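Local coordinates for CRISPR-associated endonuclease/helicase Cas3 (Thermus thermophilus HB8, PDB 3SKD), which cuts single-stranded DNA with its metal-dependent N-terminal HD nuclease domain, the part present here, in CRISPR defence against invading genetic elements, at residues A[28-33]-A[74-79]; A[120-125]-A[172-177]. All blocks are in the same frame, centred on the assembly; numbering follows the deposited sequence.

Interaction 1 (A[28-33]-A[74-79]); sequences AHMLDT and HDLGKA. With NI (nickel (II) ion), chain B.
With CG trans to its backbone N (chi1 176°), H29 reaches from helix 26-43 toward D75 and a nickel ion; the 75° chi1 of H74 sets its CG between its backbone N and carbonyl carbon and turns the ring to the same ion. H29 NE2 and H74 NE2 each bind nickel at 2.3 Å, their rings inclined at 75°; D75 OD2 binds it at 2.0 Å. That oxygen lies at the edge of the H29 ring, 3.1 Å from H29 NE2, a closeness imposed by the shared metal. K78 NZ meets D75 OD2 from above the carboxylate plane in a 3.1 Å salt bridge, so the oxygen is held by both metal and ammonium. The other ring nitrogen, H74 ND1, is hydrogen-bonded to V71 O, so with NE2 on the metal the ring's rotation is fixed. T33 packs CG2 and OG1 against H74 CE1, both at 3.4 Å, while T33 OG1 also donates a hydrogen bond to H29 O. Away from the metal, M30 CE comes within 4.4 Å of L76 CD1. Two waters and D210 complete the six ligands of the nickel: this is the H...HD...D metal site of the HD nuclease domain.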
loop_
_atom_site.group_PDB
_atom_site.type_symbol
_atom_site.label_atom_id
_atom_site.label_comp_id
_atom_site.label_asym_id
_atom_site.label_seq_id
_atom_site.Cartn_x
_atom_site.Cartn_y
_atom_site.Cartn_z
ATOM N N ALA A 28 -9.659 -1.933 -5.720
ATOM C CA ALA A 28 -9.820 -0.547 -6.128
ATOM C C ALA A 28 -9.104 0.365 -5.127
ATOM O O ALA A 28 -8.408 1.296 -5.500
ATOM C CB ALA A 28 -11.287 -0.190 -6.178
ATOM N N HIS A 29 -9.305 0.135 -3.841
ATOM C CA HIS A 29 -8.625 0.961 -2.881
ATOM C C HIS A 29 -7.094 0.767 -2.943
ATOM O O HIS A 29 -6.329 1.719 -2.791
ATOM C CB HIS A 29 -9.117 0.630 -1.495
ATOM C CG HIS A 29 -8.388 1.384 -0.436
ATOM N ND1 HIS A 29 -8.269 2.757 -0.459
ATOM C CD2 HIS A 29 -7.704 0.954 0.655
ATOM C CE1 HIS A 29 -7.565 3.143 0.586
ATOM N NE2 HIS A 29 -7.208 2.072 1.266
ATOM N N MET A 30 -6.642 -0.449 -3.201
ATOM C CA MET A 30 -5.196 -0.710 -3.260
ATOM C C MET A 30 -4.583 0.023 -4.448
ATOM O O MET A 30 -3.511 0.656 -4.334
ATOM C CB MET A 30 -4.860 -2.205 -3.343
ATOM C CG MET A 30 -5.048 -3.024 -2.008
ATOM S SD MET A 30 -5.038 -4.845 -2.398
ATOM C CE MET A 30 -3.360 -5.116 -2.894
ATOM N N LEU A 31 -5.281 0.019 -5.577
ATOM C CA LEU A 31 -4.769 0.687 -6.752
ATOM C C LEU A 31 -4.822 2.212 -6.607
ATOM O O LEU A 31 -3.915 2.901 -7.137
ATOM C CB LEU A 31 -5.529 0.255 -8.014
ATOM C CG LEU A 31 -5.245 -1.184 -8.434
ATOM C CD1 LEU A 31 -6.224 -1.557 -9.563
ATOM C CD2 LEU A 31 -3.784 -1.367 -8.896
ATOM N N ASP A 32 -5.860 2.721 -5.903
ATOM C CA ASP A 32 -6.027 4.170 -5.623
ATOM C C ASP A 32 -4.827 4.642 -4.789
ATOM O O ASP A 32 -4.238 5.675 -5.037
ATOM C CB ASP A 32 -7.302 4.454 -4.789
ATOM C CG ASP A 32 -8.611 4.290 -5.592
ATOM O OD1 ASP A 32 -8.538 4.160 -6.842
ATOM O OD2 ASP A 32 -9.687 4.298 -4.953
ATOM N N THR A 33 -4.535 3.862 -3.758
ATOM C CA THR A 33 -3.460 4.157 -2.823
ATOM C C THR A 33 -2.102 4.173 -3.590
ATOM O O THR A 33 -1.331 5.137 -3.482
ATOM C CB THR A 33 -3.520 3.187 -1.614
ATOM O OG1 THR A 33 -4.788 3.356 -0.954
ATOM C CG2 THR A 33 -2.353 3.482 -0.575
ATOM N N HIS A 74 -0.743 -1.843 1.481
ATOM C CA HIS A 74 -0.868 -1.586 2.926
ATOM C C HIS A 74 -2.130 -2.213 3.528
ATOM O O HIS A 74 -2.182 -2.447 4.734
ATOM C CB HIS A 74 -0.926 -0.093 3.216
ATOM C CG HIS A 74 -2.247 0.521 2.862
ATOM N ND1 HIS A 74 -2.648 0.725 1.552
ATOM C CD2 HIS A 74 -3.281 0.938 3.637
ATOM C CE1 HIS A 74 -3.862 1.256 1.539
ATOM N NE2 HIS A 74 -4.254 1.417 2.790
ATOM N N ASP A 75 -3.181 -2.385 2.733
ATOM C CA ASP A 75 -4.427 -2.999 3.260
ATOM C C ASP A 75 -4.646 -4.424 2.837
ATOM O O ASP A 75 -5.773 -4.924 2.910
ATOM C CB ASP A 75 -5.684 -2.225 2.826
ATOM C CG ASP A 75 -5.978 -1.014 3.736
ATOM O OD1 ASP A 75 -5.411 -0.929 4.849
ATOM O OD2 ASP A 75 -6.730 -0.127 3.374
ATOM N N LEU A 76 -3.591 -5.096 2.434
ATOM C CA LEU A 76 -3.726 -6.495 2.118
ATOM C C LEU A 76 -4.295 -7.320 3.337
ATOM O O LEU A 76 -5.038 -8.292 3.145
ATOM C CB LEU A 76 -2.374 -7.018 1.668
ATOM C CG LEU A 76 -2.463 -8.456 1.234
ATOM C CD1 LEU A 76 -3.332 -8.446 -0.003
ATOM C CD2 LEU A 76 -1.086 -8.972 0.954
ATOM N N GLY A 77 -3.980 -6.924 4.565
ATOM C CA GLY A 77 -4.574 -7.541 5.767
ATOM C C GLY A 77 -6.117 -7.631 5.775
ATOM O O GLY A 77 -6.696 -8.465 6.461
ATOM N N LYS A 78 -6.799 -6.762 5.024
ATOM C CA LYS A 78 -8.286 -6.804 4.922
ATOM C C LYS A 78 -8.822 -7.974 4.097
ATOM O O LYS A 78 -10.029 -8.264 4.118
ATOM C CB LYS A 78 -8.822 -5.501 4.318
ATOM C CG LYS A 78 -8.732 -4.305 5.240
ATOM C CD LYS A 78 -9.545 -3.113 4.700
ATOM C CE LYS A 78 -9.317 -1.847 5.523
ATOM N NZ LYS A 78 -9.478 -0.601 4.688
ATOM N N ALA A 79 -7.936 -8.636 3.360
ATOM C CA ALA A 79 -8.318 -9.778 2.543
ATOM C C ALA A 79 -8.321 -11.026 3.426
ATOM O O ALA A 79 -7.521 -11.937 3.263
ATOM C CB ALA A 79 -7.382 -9.930 1.390
HETATM NI NI NI B . -6.386 1.846 3.412
HETATM O O HOH W 1 -8.129 2.615 3.964
HETATM O O HOH W 2 -5.857 1.568 5.692
#

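Interaction 2 (A[120-125]-A[172-177]); sequences RLLKEK and WLLEEV
L174 reaches from helix 165-181 toward L121 and L122 of helix 110-124 and K125, which follows it in the chain, a helix-helix packing within the mostly helical HD domain of Cas3. The L174 side chain runs antiparallel to those of L121 and K125, so that they slide past one another and meet along their flanks. Its two methyls divide the work. CD1 lies 3.9 Å from L121 CB and is also approached by L122 CD2, at 4.4 Å, whereas CD2 sits 3.9 Å from K125 CG and touches K125 CD at similar range. The lysine's aliphatic part thus extends the leucine contact toward the partly exposed margin. There K125 and E175 cross at about a right angle. K125 bends at chi2 (-69°) and again at chi3, E175 at chi2 (61°), and these turns bring ammonium and carboxylate together over the outer side of L174. L121 also packs on L76, and L174 on L73, which joins the pair to the chain beside the metal-binding residues; L122 also packs on A132 and L135 of helix 129-138. Alongside, E124 makes a salt bridge to R171, a second charged tie between the two helices. In the lysine's own bridge, K125 NZ donates to E175 OE1 at 3.0 Å, arriving on the syn side of the carboxylate and 21° out of its plane.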
loop_
_atom_site.group_PDB
_atom_site.type_symbol
_atom_site.label_atom_id
_atom_site.label_comp_id
_atom_site.label_asym_id
_atom_site.label_seq_id
_atom_site.Cartn_x
_atom_site.Cartn_y
_atom_site.Cartn_z
ATOM N N ARG A 120 5.542 -13.024 4.346
ATOM C CA ARG A 120 5.615 -14.245 3.530
ATOM C C ARG A 120 5.656 -13.907 2.035
ATOM O O ARG A 120 6.506 -14.365 1.296
ATOM C CB ARG A 120 4.384 -15.101 3.851
ATOM C CG ARG A 120 4.324 -16.481 3.228
ATOM C CD ARG A 120 3.468 -17.413 4.057
ATOM N NE ARG A 120 4.016 -17.580 5.393
ATOM C CZ ARG A 120 3.436 -18.281 6.358
ATOM N NH1 ARG A 120 2.276 -18.891 6.139
ATOM N NH2 ARG A 120 4.019 -18.369 7.544
ATOM N N LEU A 121 4.699 -13.096 1.605
ATOM C CA LEU A 121 4.460 -12.813 0.193
ATOM C C LEU A 121 5.608 -12.068 -0.480
ATOM O O LEU A 121 5.919 -12.319 -1.642
ATOM C CB LEU A 121 3.197 -11.978 0.029
ATOM C CG LEU A 121 1.903 -12.782 -0.207
ATOM C CD1 LEU A 121 1.784 -13.917 0.774
ATOM C CD2 LEU A 121 0.720 -11.856 -0.106
ATOM N N LEU A 122 6.220 -11.129 0.233
ATOM C CA LEU A 122 7.348 -10.388 -0.328
ATOM C C LEU A 122 8.579 -11.302 -0.421
ATOM O O LEU A 122 9.332 -11.193 -1.358
ATOM C CB LEU A 122 7.674 -9.167 0.513
ATOM C CG LEU A 122 6.667 -7.993 0.510
ATOM C CD1 LEU A 122 7.171 -6.841 1.389
ATOM C CD2 LEU A 122 6.400 -7.448 -0.841
ATOM N N LYS A 123 8.742 -12.251 0.503
ATOM C CA LYS A 123 9.797 -13.255 0.334
ATOM C C LYS A 123 9.556 -14.190 -0.883
ATOM O O LYS A 123 10.511 -14.499 -1.599
ATOM C CB LYS A 123 9.992 -14.086 1.587
ATOM C CG LYS A 123 10.453 -13.281 2.763
ATOM C CD LYS A 123 10.504 -14.089 4.046
ATOM C CE LYS A 123 10.531 -13.130 5.250
ATOM N NZ LYS A 123 10.200 -13.782 6.502
ATOM N N GLU A 124 8.299 -14.592 -1.125
ATOM C CA GLU A 124 7.925 -15.396 -2.301
ATOM C C GLU A 124 8.168 -14.621 -3.581
ATOM O O GLU A 124 8.474 -15.203 -4.620
ATOM C CB GLU A 124 6.434 -15.806 -2.249
ATOM C CG GLU A 124 6.147 -16.813 -1.107
ATOM C CD GLU A 124 4.632 -17.030 -0.891
ATOM O OE1 GLU A 124 3.817 -16.519 -1.694
ATOM O OE2 GLU A 124 4.271 -17.703 0.072
ATOM N N LYS A 125 8.057 -13.300 -3.517
ATOM C CA LYS A 125 8.363 -12.523 -4.719
ATOM C C LYS A 125 9.861 -12.369 -4.941
ATOM O O LYS A 125 10.264 -11.843 -5.958
ATOM C CB LYS A 125 7.787 -11.130 -4.664
ATOM C CG LYS A 125 6.327 -11.052 -4.909
ATOM C CD LYS A 125 5.952 -11.384 -6.348
ATOM C CE LYS A 125 6.235 -10.254 -7.330
ATOM N NZ LYS A 125 5.675 -10.576 -8.706
ATOM N N TRP A 172 -2.966 -13.543 -5.280
ATOM C CA TRP A 172 -3.533 -13.004 -6.510
ATOM C C TRP A 172 -3.548 -11.462 -6.494
ATOM O O TRP A 172 -3.153 -10.788 -7.454
ATOM C CB TRP A 172 -4.973 -13.541 -6.691
ATOM C CG TRP A 172 -5.582 -13.201 -8.041
ATOM C CD1 TRP A 172 -5.613 -14.016 -9.144
ATOM C CD2 TRP A 172 -6.266 -11.989 -8.422
ATOM N NE1 TRP A 172 -6.241 -13.389 -10.176
ATOM C CE2 TRP A 172 -6.659 -12.148 -9.775
ATOM C CE3 TRP A 172 -6.575 -10.790 -7.763
ATOM C CZ2 TRP A 172 -7.342 -11.141 -10.490
ATOM C CZ3 TRP A 172 -7.266 -9.790 -8.470
ATOM C CH2 TRP A 172 -7.626 -9.970 -9.821
ATOM N N LEU A 173 -3.994 -10.907 -5.380
ATOM C CA LEU A 173 -4.092 -9.463 -5.266
ATOM C C LEU A 173 -2.701 -8.820 -5.291
ATOM O O LEU A 173 -2.502 -7.781 -5.905
ATOM C CB LEU A 173 -4.735 -9.075 -3.941
ATOM C CG LEU A 173 -6.259 -9.185 -3.878
ATOM C CD1 LEU A 173 -6.717 -9.165 -2.478
ATOM C CD2 LEU A 173 -6.976 -8.074 -4.726
ATOM N N LEU A 174 -1.755 -9.397 -4.576
ATOM C CA LEU A 174 -0.414 -8.813 -4.587
ATOM C C LEU A 174 0.133 -8.800 -6.016
ATOM O O LEU A 174 0.619 -7.776 -6.505
ATOM C CB LEU A 174 0.534 -9.545 -3.649
ATOM C CG LEU A 174 1.950 -8.956 -3.807
ATOM C CD1 LEU A 174 2.659 -9.045 -2.496
ATOM C CD2 LEU A 174 2.720 -9.663 -4.923
ATOM N N GLU A 175 0.005 -9.921 -6.721
ATOM C CA GLU A 175 0.458 -10.009 -8.099
ATOM C C GLU A 175 -0.309 -9.011 -8.999
ATOM O O GLU A 175 0.258 -8.449 -9.925
ATOM C CB GLU A 175 0.251 -11.458 -8.600
ATOM C CG GLU A 175 0.915 -11.766 -9.908
ATOM C CD GLU A 175 2.432 -11.617 -9.876
ATOM O OE1 GLU A 175 3.068 -12.136 -8.911
ATOM O OE2 GLU A 175 2.973 -10.950 -10.809
ATOM N N GLU A 176 -1.601 -8.792 -8.745
ATOM C CA GLU A 176 -2.369 -7.891 -9.585
ATOM C C GLU A 176 -1.841 -6.447 -9.454
ATOM O O GLU A 176 -1.768 -5.740 -10.421
ATOM C CB GLU A 176 -3.867 -7.906 -9.260
ATOM C CG GLU A 176 -4.729 -7.018 -10.172
ATOM C CD GLU A 176 -5.055 -7.641 -11.544
ATOM O OE1 GLU A 176 -4.557 -8.728 -11.857
ATOM O OE2 GLU A 176 -5.814 -7.044 -12.320
ATOM N N VAL A 177 -1.553 -6.012 -8.231
ATOM C CA VAL A 177 -1.047 -4.665 -8.041
ATOM C C VAL A 177 0.342 -4.512 -8.654
ATOM O O VAL A 177 0.594 -3.552 -9.369
ATOM C CB VAL A 177 -0.982 -4.309 -6.539
ATOM C CG1 VAL A 177 -0.237 -2.968 -6.361
ATOM C CG2 VAL A 177 -2.419 -4.227 -5.996
#

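From the N terminus, helix 26-43 comes first; interaction 1 joins it to the turn after helix 60-72, closing a largely helical loop of 40 residues. After a connection that is partly unmodelled (86-106), the chain enters helix 110-124, and interaction 2 joins the end of that helix to helix 165-181 across 46 more residues. The two closures follow in series, neither nesting nor crossing, yet their centres lie about 13 Å apart and their side chains touch. M30 CE packs on V177 CG2 at 3.4 Å, and L76 CD2 on L121 CD2 at 3.6 Å. Helices 110-124 and 165-181 thereby pack against the apolar side of the metal-site segments, all within the HD domain.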